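Local coordinates for malonyl-CoA-[acyl-carrier-protein] transacylase (Coxiella burnetii, PDB 3TQE) that probably transfers the malonyl group from malonyl-CoA to holo-acyl carrier protein, releasing CoA, at residues Glu35-Ala40 / Leu71-Ala76; Ser41-Tyr46 / Ala114-Glu119. All coordinates share one frame; numbering follows the deposited sequence.

In the fold
The two contacts follow one helix, 31-44, as it lies over two others. Contact 1 sets its middle turns on helix 63-83, and contact 2 sets its C-terminal end on helix 111-128; their centres are about 10 Å apart. Along the chain the segments come in the order 35-40, 41-46, 71-76 and 114-119, all within the acyl transferase domain. Leu-71 joins the two regions, its CD2 lying 3.5 Å from Ala-114 O. Both partner helices also touch helix 97-105, which follows the predicted nucleophile Ser-96. The contacts themselves lie away from the active site, the Glu-119 side chain about 12 Å and the Ala-73 side chain about 14 Å from a bound glycine, so they are packing of the outer helices.

Contact 1 of 2, residues Glu35-Ala40 / Leu71-Ala76; sequences ETFQQA and LTADVA
Thr-72 pushes its side chain between Phe-37 and Ala-40, and its atoms define the contact when followed outward. Thr-72 CB lies 4.1 Å from Phe-37 CE1. The branch then divides: CG2 is anti to the backbone N and OG1 anti to the carbonyl carbon (chi1 -59°), which sends methyl and hydroxyl to different neighbours. Thr-72 CG2 sits 3.4 Å from the centroid of the Phe-37 ring and only 4° off the ring normal, a CH-pi contact almost exactly over the middle of one face; the methyl is accordingly almost equally distant from all six ring carbons. Thr-72 OG1 comes to 3.3 Å from Ala-40 CB, but its polar demand is met within its own helix by a hydrogen bond with Pro-68 O, so this approach is packing against a methyl.

A second methyl works from the other helix. Thr-36 CG2 rests on the backbone of 71-76, 3.9 Å from Ala-76 N and 4.0 Å from Ala-76 CB. The far end of the Phe-37 ring passes beside the helix, Phe-37 CZ reaching 4.0 Å from Ala-73 N, while Phe-37 CE2 lies 4.3 Å from Ala-76 CB. No hydrogen bond crosses between the segments. Their axes approach to 9.4 Å and run roughly antiparallel at 146°, with threonine, alanine and phenylalanine side chains filling the space between them.

All seven touching residues are buried. Thr-36 OG1 is hydrogen-bonded to Ile-32 O and Arg-79 NH1, and Trp-49 meets the Phe-37 ring edge-to-face. The contact joins helix 31-44 to helix 63-83, with Leu-48 of helix 48-54 against Phe-37, Ala-40 and Thr-72, Phe-111 of helix 111-128 against Thr-36, and helix 97-105 against Val-75.

Contact 2 of 2, residues Ser41-Tyr46 / Ala114-Glu119; sequences SSALAY and AVKLVE
Ala-43 and Lys-116 have the nearest backbones, their CA atoms 6.3 Å apart, where the last turn of helix 31-44 meets helix 111-128 just before Ala-45, at a positive phi of 76°, ends the helical run and the chain turns off towards Tyr-46. Leu-44 and Ala-43 share the apolar part of the contact, both against Val-115 CG1. The Leu-44 side chain crosses Val-115 at about a right angle and places Leu-44 CG 3.5 Å from Val-115 CG1. That valine methyl is anti to its backbone N, which brings it against the leucine branch point. Farther out, Leu-44 CD2 lies 3.6 Å from Glu-119 CD, the leucine and glutamate side chains sliding past each other in opposite directions. On the other flank, the extended aliphatic chain of Lys-116 lies alongside Ala-43, Lys-116 CE 4.0 Å from Ala-43 CB, and its CE also approaches Ala-43 O.

Polar links are made through two waters, both of which donate to Glu-119 OE2. The first gives a short bond of 2.5 Å to Glu-119 OE2 and another of 2.8 Å to Leu-44 O, tying the carboxylate to a carbonyl at the helix end. The second accepts from Tyr-46 OH at 2.6 Å and donates to Glu-119 OE2 at 2.7 Å. This pair of donors would suit an ionised carboxylate. The tyrosine ring turns its edge to OE2, ring and carboxylate planes standing 45° apart, and both water oxygens lie close to the ring plane.

Burial is partial: Leu-44 and Val-115 are enclosed while Lys-116 is exposed. Helix 63-83 touches both partners, Pro-68 against Leu-44 and Leu-71 against Val-115. The rest of segment 114-119 packs on helix 97-105 through Ala-114, Leu-117 and Val-118, and on helix 210-220 through Leu-117.

Contact 1 of 2, residues Glu35-Ala40 / Leu71-Ala76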
ATOM      1  N   GLU A  35      -2.906  -1.730  22.070  1.00 15.40           N
ATOM      2  CA  GLU A  35      -1.673  -2.465  22.348  0.50 15.73           C
ATOM      3  C   GLU A  35      -0.732  -2.426  21.147  1.00 14.43           C
ATOM      4  O   GLU A  35       0.476  -2.272  21.288  1.00 14.87           O
ATOM      5  CB  GLU A  35      -1.966  -3.893  22.753  0.50 16.88           C
ATOM      6  CG  GLU A  35      -0.734  -4.704  23.135  0.50 20.70           C
ATOM      7  CD  GLU A  35      -0.241  -4.441  24.553  0.50 27.25           C
ATOM      8  OE1 GLU A  35      -0.296  -3.276  25.020  0.50 32.22           O
ATOM      9  OE2 GLU A  35       0.234  -5.408  25.203  0.50 32.23           O
ATOM     10  N   THR A  36      -1.283  -2.548  19.965  1.00 13.20           N
ATOM     11  CA  THR A  36      -0.474  -2.515  18.753  1.00 12.31           C
ATOM     12  C   THR A  36       0.131  -1.135  18.554  1.00 12.86           C
ATOM     13  O   THR A  36       1.293  -1.007  18.211  1.00 12.66           O
ATOM     14  CB  THR A  36      -1.336  -2.949  17.545  1.00 11.51           C
ATOM     15  OG1 THR A  36      -1.778  -4.294  17.779  1.00 13.32           O
ATOM     16  CG2 THR A  36      -0.569  -2.902  16.227  1.00 13.23           C
ATOM     17  N   PHE A  37      -0.653  -0.095  18.756  1.00 12.00           N
ATOM     18  CA  PHE A  37      -0.131   1.245  18.643  1.00 12.74           C
ATOM     19  C   PHE A  37       0.894   1.504  19.729  1.00 13.71           C
ATOM     20  O   PHE A  37       1.849   2.234  19.486  1.00 13.99           O
ATOM     21  CB  PHE A  37      -1.242   2.291  18.658  1.00 13.52           C
ATOM     22  CG  PHE A  37      -1.850   2.522  17.311  1.00 11.91           C
ATOM     23  CD1 PHE A  37      -1.413   3.545  16.508  1.00 13.16           C
ATOM     24  CD2 PHE A  37      -2.806   1.663  16.808  1.00 11.80           C
ATOM     25  CE1 PHE A  37      -1.939   3.730  15.255  1.00 13.91           C
ATOM     26  CE2 PHE A  37      -3.329   1.850  15.539  1.00 13.24           C
ATOM     27  CZ  PHE A  37      -2.903   2.882  14.775  1.00 14.07           C
ATOM     28  N   GLN A  38       0.722   0.918  20.912  1.00 14.25           N
ATOM     29  CA  GLN A  38       1.711   1.067  21.979  0.50 15.44           C
ATOM     30  C   GLN A  38       3.045   0.457  21.573  1.00 14.50           C
ATOM     31  O   GLN A  38       4.109   1.023  21.836  1.00 15.48           O
ATOM     32  CB  GLN A  38       1.204   0.432  23.276  0.50 16.39           C
ATOM     33  CG  GLN A  38       0.219   1.304  24.049  0.50 19.99           C
ATOM     34  CD  GLN A  38      -0.553   0.560  25.147  0.50 24.42           C
ATOM     35  OE1 GLN A  38      -0.502  -0.672  25.269  0.50 25.78           O
ATOM     36  NE2 GLN A  38      -1.271   1.324  25.958  0.50 28.17           N
ATOM     37  N   GLN A  39       2.986  -0.709  20.940  1.00 13.82           N
ATOM     38  CA  GLN A  39       4.186  -1.351  20.431  1.00 14.00           C
ATOM     39  C   GLN A  39       4.863  -0.445  19.420  1.00 14.15           C
ATOM     40  O   GLN A  39       6.074  -0.263  19.458  1.00 14.80           O
ATOM     41  CB  GLN A  39       3.835  -2.682  19.791  1.00 14.37           C
ATOM     42  CG  GLN A  39       3.468  -3.715  20.832  1.00 17.57           C
ATOM     43  CD  GLN A  39       2.871  -4.952  20.265  1.00 19.07           C
ATOM     44  OE1 GLN A  39       2.768  -5.100  19.064  1.00 19.69           O
ATOM     45  NE2 GLN A  39       2.498  -5.876  21.132  1.00 26.23           N
ATOM     46  N   ALA A  40       4.099   0.086  18.488  1.00 13.28           N
ATOM     47  CA  ALA A  40       4.669   0.980  17.510  1.00 13.31           C
ATOM     48  C   ALA A  40       5.274   2.215  18.152  1.00 13.37           C
ATOM     49  O   ALA A  40       6.353   2.644  17.779  1.00 14.14           O
ATOM     50  CB  ALA A  40       3.642   1.364  16.484  1.00 12.86           C
ATOM     51  N   LEU A  71       1.105   1.365   8.569  1.00 10.23           N
ATOM     52  CA  LEU A  71       1.549   0.011   8.865  1.00 10.43           C
ATOM     53  C   LEU A  71       0.897  -0.467  10.155  1.00 10.02           C
ATOM     54  O   LEU A  71       0.391  -1.592  10.256  1.00 10.75           O
ATOM     55  CB  LEU A  71       3.067  -0.052   8.984  1.00 10.45           C
ATOM     56  CG  LEU A  71       3.618  -1.364   9.495  1.00 13.19           C
ATOM     57  CD1 LEU A  71       3.359  -2.431   8.464  1.00 17.62           C
ATOM     58  CD2 LEU A  71       5.093  -1.237   9.853  1.00 16.46           C
ATOM     59  N   THR A  72       0.885   0.398  11.150  1.00 10.56           N
ATOM     60  CA  THR A  72       0.344   0.057  12.465  1.00  9.55           C
ATOM     61  C   THR A  72      -1.160  -0.176  12.377  1.00 10.40           C
ATOM     62  O   THR A  72      -1.665  -1.128  12.941  1.00 11.33           O
ATOM     63  CB  THR A  72       0.718   1.140  13.477  1.00  9.90           C
ATOM     64  OG1 THR A  72       2.134   1.247  13.536  1.00 11.31           O
ATOM     65  CG2 THR A  72       0.194   0.796  14.868  1.00 11.22           C
ATOM     66  N   ALA A  73      -1.853   0.680  11.655  1.00 10.17           N
ATOM     67  CA  ALA A  73      -3.301   0.532  11.484  1.00 10.37           C
ATOM     68  C   ALA A  73      -3.625  -0.785  10.786  1.00 10.84           C
ATOM     69  O   ALA A  73      -4.513  -1.519  11.203  1.00 11.87           O
ATOM     70  CB  ALA A  73      -3.867   1.687  10.703  1.00 11.34           C
ATOM     71  N   ASP A  74      -2.877  -1.089   9.730  1.00 10.37           N
ATOM     72  CA  ASP A  74      -3.142  -2.299   8.970  1.00 10.42           C
ATOM     73  C   ASP A  74      -2.887  -3.523   9.855  1.00 10.71           C
ATOM     74  O   ASP A  74      -3.663  -4.472   9.845  1.00 11.30           O
ATOM     75  CB  ASP A  74      -2.204  -2.366   7.780  1.00 10.58           C
ATOM     76  CG  ASP A  74      -2.535  -1.394   6.637  1.00 11.94           C
ATOM     77  OD1 ASP A  74      -3.468  -0.578   6.711  1.00 13.51           O
ATOM     78  OD2 ASP A  74      -1.782  -1.475   5.620  1.00 12.97           O
ATOM     79  N   VAL A  75      -1.780  -3.533  10.585  1.00 10.43           N
ATOM     80  CA  VAL A  75      -1.461  -4.653  11.441  1.00 10.79           C
ATOM     81  C   VAL A  75      -2.467  -4.767  12.585  1.00 11.13           C
ATOM     82  O   VAL A  75      -2.872  -5.851  12.958  1.00 11.88           O
ATOM     83  CB  VAL A  75      -0.049  -4.526  11.967  1.00 10.83           C
ATOM     84  CG1 VAL A  75       0.204  -5.510  13.076  1.00 14.00           C
ATOM     85  CG2 VAL A  75       0.926  -4.713  10.816  1.00 12.10           C
ATOM     86  N   ALA A  76      -2.888  -3.643  13.136  1.00 10.86           N
ATOM     87  CA  ALA A  76      -3.914  -3.667  14.190  1.00 11.25           C
ATOM     88  C   ALA A  76      -5.167  -4.353  13.704  1.00 11.85           C
ATOM     89  O   ALA A  76      -5.773  -5.144  14.438  1.00 12.83           O
ATOM     90  CB  ALA A  76      -4.205  -2.261  14.674  1.00 12.57           C
TER

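Contact 2 of 2, residues Ser41-Tyr46 / Ala114-Glu119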
ATOM      1  N   SER A  41       4.573   2.775  19.122  1.00 13.19           N
ATOM      2  CA  SER A  41       5.030   3.969  19.804  1.00 13.82           C
ATOM      3  C   SER A  41       6.315   3.725  20.553  1.00 15.28           C
ATOM      4  O   SER A  41       7.151   4.618  20.611  1.00 16.51           O
ATOM      5  CB  SER A  41       3.958   4.461  20.767  1.00 14.93           C
ATOM      6  OG  SER A  41       2.829   4.888  20.039  1.00 15.75           O
ATOM      7  N   SER A  42       6.475   2.544  21.121  1.00 16.64           N
ATOM      8  CA  SER A  42       7.716   2.228  21.789  0.50 18.15           C
ATOM      9  C   SER A  42       8.869   2.188  20.791  1.00 18.43           C
ATOM     10  O   SER A  42       9.981   2.646  21.088  1.00 21.15           O
ATOM     11  CB  SER A  42       7.579   0.939  22.576  0.50 18.91           C
ATOM     12  OG  SER A  42       6.695   1.166  23.659  0.50 22.08           O
ATOM     13  N   ALA A  43       8.597   1.703  19.597  1.00 18.27           N
ATOM     14  CA  ALA A  43       9.602   1.659  18.563  1.00 18.44           C
ATOM     15  C   ALA A  43       9.948   3.045  18.009  1.00 18.06           C
ATOM     16  O   ALA A  43      11.114   3.315  17.698  1.00 21.47           O
ATOM     17  CB  ALA A  43       9.121   0.764  17.454  1.00 19.21           C
ATOM     18  N   LEU A  44       8.954   3.923  17.904  1.00 16.16           N
ATOM     19  CA  LEU A  44       9.080   5.241  17.278  1.00 15.82           C
ATOM     20  C   LEU A  44       9.522   6.317  18.246  1.00 16.21           C
ATOM     21  O   LEU A  44      10.011   7.374  17.841  1.00 16.43           O
ATOM     22  CB  LEU A  44       7.732   5.652  16.695  1.00 15.86           C
ATOM     23  CG  LEU A  44       7.264   4.810  15.520  1.00 15.61           C
ATOM     24  CD1 LEU A  44       5.758   4.990  15.326  1.00 16.26           C
ATOM     25  CD2 LEU A  44       8.051   5.156  14.276  1.00 16.13           C
ATOM     26  N   ALA A  45       9.232   6.079  19.522  1.00 16.01           N
ATOM     27  CA  ALA A  45       9.527   7.004  20.625  1.00 15.69           C
ATOM     28  C   ALA A  45       8.595   8.205  20.734  1.00 16.60           C
ATOM     29  O   ALA A  45       8.884   9.149  21.451  1.00 18.21           O
ATOM     30  CB  ALA A  45      11.015   7.452  20.631  1.00 16.12           C
ATOM     31  N   TYR A  46       7.440   8.148  20.089  1.00 16.54           N
ATOM     32  CA  TYR A  46       6.371   9.111  20.304  1.00 16.19           C
ATOM     33  C   TYR A  46       5.058   8.340  20.266  1.00 15.70           C
ATOM     34  O   TYR A  46       5.025   7.169  19.865  1.00 15.03           O
ATOM     35  CB  TYR A  46       6.362  10.236  19.269  1.00 16.80           C
ATOM     36  CG  TYR A  46       6.109   9.780  17.853  1.00 15.75           C
ATOM     37  CD1 TYR A  46       4.821   9.694  17.362  1.00 15.55           C
ATOM     38  CD2 TYR A  46       7.148   9.406  17.015  1.00 16.08           C
ATOM     39  CE1 TYR A  46       4.559   9.245  16.091  1.00 15.24           C
ATOM     40  CE2 TYR A  46       6.897   8.998  15.723  1.00 15.83           C
ATOM     41  CZ  TYR A  46       5.588   8.914  15.273  1.00 14.62           C
ATOM     42  OH  TYR A  46       5.349   8.481  14.021  1.00 16.97           O
ATOM     43  N   ALA A 114       9.579  -3.632  11.609  1.00 12.84           N
ATOM     44  CA  ALA A 114       8.954  -3.069  10.427  1.00 12.62           C
ATOM     45  C   ALA A 114       8.527  -1.625  10.649  1.00 11.64           C
ATOM     46  O   ALA A 114       8.608  -0.818   9.734  1.00 11.42           O
ATOM     47  CB  ALA A 114       7.792  -3.949   9.950  1.00 13.39           C
ATOM     48  N   VAL A 115       8.039  -1.306  11.836  1.00 11.25           N
ATOM     49  CA  VAL A 115       7.662   0.067  12.144  1.00 11.95           C
ATOM     50  C   VAL A 115       8.853   0.987  11.969  1.00 12.34           C
ATOM     51  O   VAL A 115       8.758   2.054  11.341  1.00 12.24           O
ATOM     52  CB  VAL A 115       7.076   0.174  13.562  1.00 12.26           C
ATOM     53  CG1 VAL A 115       6.955   1.638  14.021  1.00 14.85           C
ATOM     54  CG2 VAL A 115       5.762  -0.525  13.609  1.00 14.48           C
ATOM     55  N   LYS A 116       9.981   0.593  12.540  1.00 12.91           N
ATOM     56  CA  LYS A 116      11.173   1.427  12.423  1.00 14.09           C
ATOM     57  C   LYS A 116      11.614   1.524  10.964  1.00 12.86           C
ATOM     58  O   LYS A 116      12.044   2.575  10.492  1.00 13.14           O
ATOM     59  CB  LYS A 116      12.289   0.868  13.266  1.00 15.13           C
ATOM     60  CG  LYS A 116      12.019   0.889  14.726  1.00 19.17           C
ATOM     61  CD  LYS A 116      13.240   0.412  15.489  1.00 24.73           C
ATOM     62  CE  LYS A 116      13.031   0.433  16.970  1.00 28.81           C
ATOM     63  NZ  LYS A 116      14.176  -0.287  17.631  1.00 33.44           N
ATOM     64  N   LEU A 117      11.510   0.419  10.246  1.00 12.62           N
ATOM     65  CA  LEU A 117      11.955   0.376   8.882  1.00 12.20           C
ATOM     66  C   LEU A 117      11.097   1.299   7.995  1.00 11.59           C
ATOM     67  O   LEU A 117      11.612   1.975   7.113  1.00 12.25           O
ATOM     68  CB  LEU A 117      11.877  -1.044   8.359  1.00 13.05           C
ATOM     69  CG  LEU A 117      12.378  -1.263   6.955  1.00 15.05           C
ATOM     70  CD1 LEU A 117      13.858  -0.921   6.833  1.00 16.54           C
ATOM     71  CD2 LEU A 117      12.082  -2.689   6.562  1.00 16.71           C
ATOM     72  N   VAL A 118       9.785   1.294   8.189  1.00 10.59           N
ATOM     73  CA  VAL A 118       8.959   2.120   7.326  1.00 10.67           C
ATOM     74  C   VAL A 118       9.037   3.583   7.702  1.00 10.59           C
ATOM     75  O   VAL A 118       8.825   4.425   6.851  1.00 11.12           O
ATOM     76  CB  VAL A 118       7.508   1.629   7.187  1.00 10.71           C
ATOM     77  CG1 VAL A 118       7.462   0.205   6.637  1.00 12.08           C
ATOM     78  CG2 VAL A 118       6.715   1.787   8.467  1.00 11.65           C
ATOM     79  N   GLU A 119       9.361   3.890   8.964  1.00 11.03           N
ATOM     80  CA  GLU A 119       9.670   5.253   9.290  1.00 11.38           C
ATOM     81  C   GLU A 119      10.868   5.713   8.485  1.00 11.59           C
ATOM     82  O   GLU A 119      10.847   6.795   7.913  1.00 11.68           O
ATOM     83  CB  GLU A 119       9.939   5.410  10.767  1.00 12.05           C
ATOM     84  CG  GLU A 119      10.281   6.847  11.106  1.00 13.80           C
ATOM     85  CD  GLU A 119      10.601   7.072  12.538  1.00 18.14           C
ATOM     86  OE1 GLU A 119      11.426   6.307  13.084  1.00 22.42           O
ATOM     87  OE2 GLU A 119      10.029   8.038  13.106  1.00 22.06           O
TER
HETATM   88  O   HOH W   1      10.463   8.731  15.479  1.00 16.97           O
HETATM   89  O   HOH W   2       7.430   8.504  12.442  1.00 19.70           O